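Local structure of cycloserine biosynthesis protein DcsG (Streptomyces lavendulae, 6JIL) at residues A[248-253]-A[270-275]. The protein catalyses the magnesium- and ATP-dependent cyclisation of O-ureido-D-serine to the antibiotic D-cycloserine, releasing ammonium and carbon dioxide, as an ATP-grasp ligase. Numbering follows the deposited sequence.
Sequences LPLVCG and MELCEP. With MG (magnesium ion), chain I.
Leu250 and Leu272 form one of the apolar contacts here, their side chains crossing at about a right angle. Leu250 CD1 lies 3.9 Å from Leu272 CD1 and as near to Leu272 CD2. Leucine suits this buried spot because its branched end can meet both methyls of its partner at once; Leu85 of helix 83-89 touches both residues. Leu272 CD2 also rests 3.9 Å from Gly253 CA, and glycine suits the place because a beta carbon there would collide with that methyl. Cys252 SG meets the ring carbon CG of Pro275 at 4.1 Å; chi1 of 73° sets the sulfur between backbone N and carbonyl carbon, and both partners are compact and apolar enough for a buried site.

The segments run into and out of the antiparallel hairpin of strands 252-259 and 265-271 in the ATP-grasp fold, and meet at its open end. No direct hydrogen bond joins them here. Gly253 CA instead makes a CA-H...O contact of 3.4 Å with Glu271 O, and a water donates to Cys252 O (2.6 Å) and Leu272 O (2.9 Å), bridging two carbonyls that cannot pair with each other.

The extended side chain of Glu271, a probable active-site residue, carries its carboxylate to the metal site. There OE2 supplies an anionic oxygen to magnesium at 2.2 Å, beside Glu269, while a salt bridge to Arg254 holds OE1.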
loop_
_atom_site.group_PDB
_atom_site.type_symbol
_atom_site.label_atom_id
_atom_site.label_comp_id
_atom_site.label_asym_id
_atom_site.label_seq_id
_atom_site.Cartn_x
_atom_site.Cartn_y
_atom_site.Cartn_z
ATOM N N LEU A 248 10.659 -4.427 16.280
ATOM C CA LEU A 248 10.841 -5.568 15.397
ATOM C C LEU A 248 10.683 -5.161 13.941
ATOM O O LEU A 248 10.129 -4.108 13.636
ATOM C CB LEU A 248 9.800 -6.637 15.731
ATOM C CG LEU A 248 9.862 -7.302 17.108
ATOM C CD1 LEU A 248 8.598 -8.113 17.350
ATOM C CD2 LEU A 248 11.100 -8.195 17.186
ATOM N N PRO A 249 11.176 -5.994 13.016
ATOM C CA PRO A 249 11.044 -5.662 11.596
ATOM C C PRO A 249 9.559 -5.780 11.253
ATOM O O PRO A 249 8.757 -6.227 12.073
ATOM C CB PRO A 249 11.854 -6.757 10.900
ATOM C CG PRO A 249 12.780 -7.270 11.980
ATOM C CD PRO A 249 11.917 -7.253 13.195
ATOM N N LEU A 250 9.180 -5.375 10.055
ATOM C CA LEU A 250 7.789 -5.511 9.679
ATOM C C LEU A 250 7.583 -6.987 9.329
ATOM O O LEU A 250 8.366 -7.566 8.576
ATOM C CB LEU A 250 7.485 -4.601 8.490
ATOM C CG LEU A 250 7.533 -3.125 8.891
ATOM C CD1 LEU A 250 8.025 -2.282 7.734
ATOM C CD2 LEU A 250 6.151 -2.686 9.363
ATOM N N VAL A 251 6.557 -7.606 9.905
ATOM C CA VAL A 251 6.289 -9.014 9.627
ATOM C C VAL A 251 6.263 -9.200 8.119
ATOM O O VAL A 251 6.815 -10.161 7.585
ATOM C CB VAL A 251 4.926 -9.476 10.213
ATOM C CG1 VAL A 251 4.964 -9.417 11.718
ATOM C CG2 VAL A 251 3.801 -8.592 9.688
ATOM N N CYS A 252 5.617 -8.264 7.434
ATOM C CA CYS A 252 5.525 -8.321 5.987
ATOM C C CYS A 252 5.320 -6.919 5.456
ATOM O O CYS A 252 4.893 -6.022 6.186
ATOM C CB CYS A 252 4.351 -9.203 5.550
ATOM S SG CYS A 252 2.734 -8.457 5.817
ATOM N N GLY A 253 5.630 -6.736 4.179
ATOM C CA GLY A 253 5.462 -5.440 3.563
ATOM C C GLY A 253 5.734 -5.564 2.086
ATOM O O GLY A 253 6.375 -6.509 1.646
HETATM N N MSE A 270 4.082 2.093 -0.818
HETATM C CA MSE A 270 4.515 1.020 0.064
HETATM C C MSE A 270 3.348 0.606 0.950
HETATM O O MSE A 270 2.640 1.457 1.480
HETATM C CB MSE A 270 5.688 1.519 0.908
HETATM C CG MSE A 270 6.002 0.704 2.137
HETATM SE SE MSE A 270 7.462 1.500 3.156
HETATM C CE MSE A 270 8.727 0.059 3.005
ATOM N N GLU A 271 3.137 -0.700 1.094
ATOM C CA GLU A 271 2.040 -1.215 1.918
ATOM C C GLU A 271 2.527 -2.093 3.064
ATOM O O GLU A 271 3.081 -3.178 2.854
ATOM C CB GLU A 271 1.040 -1.977 1.041
ATOM C CG GLU A 271 0.152 -1.047 0.226
ATOM C CD GLU A 271 -0.672 -1.776 -0.810
ATOM O OE1 GLU A 271 -1.287 -2.809 -0.480
ATOM O OE2 GLU A 271 -0.709 -1.311 -1.959
ATOM N N LEU A 272 2.291 -1.621 4.283
ATOM C CA LEU A 272 2.734 -2.324 5.475
ATOM C C LEU A 272 1.616 -2.821 6.374
ATOM O O LEU A 272 1.843 -3.661 7.248
ATOM C CB LEU A 272 3.644 -1.400 6.276
ATOM C CG LEU A 272 4.682 -0.703 5.400
ATOM C CD1 LEU A 272 5.513 0.229 6.244
ATOM C CD2 LEU A 272 5.553 -1.747 4.708
ATOM N N CYS A 273 0.412 -2.305 6.163
ATOM C CA CYS A 273 -0.724 -2.686 6.988
ATOM C C CYS A 273 -1.481 -3.887 6.454
ATOM O O CYS A 273 -1.514 -4.926 7.103
ATOM C CB CYS A 273 -1.681 -1.511 7.134
ATOM S SG CYS A 273 -3.093 -1.879 8.174
ATOM N N GLU A 274 -2.094 -3.733 5.282
ATOM C CA GLU A 274 -2.855 -4.808 4.648
ATOM C C GLU A 274 -2.473 -4.936 3.167
ATOM O O GLU A 274 -3.289 -4.706 2.279
ATOM C CB GLU A 274 -4.353 -4.529 4.781
ATOM C CG GLU A 274 -4.737 -3.062 4.678
ATOM C CD GLU A 274 -4.169 -2.385 3.444
ATOM O OE1 GLU A 274 -2.935 -2.183 3.385
ATOM O OE2 GLU A 274 -4.953 -2.060 2.528
ATOM N N PRO A 275 -1.222 -5.323 2.888
ATOM C CA PRO A 275 -0.747 -5.466 1.513
ATOM C C PRO A 275 -1.100 -6.743 0.782
ATOM O O PRO A 275 -1.230 -7.820 1.376
ATOM C CB PRO A 275 0.753 -5.380 1.678
ATOM C CG PRO A 275 0.948 -6.190 2.941
ATOM C CD PRO A 275 -0.128 -5.611 3.839
HETATM MG MG MG I . -1.699 0.543 -2.672
HETATM O O HOH W 1 3.373 -5.851 8.330
HETATM O O HOH W 2 -2.894 1.469 -0.943
#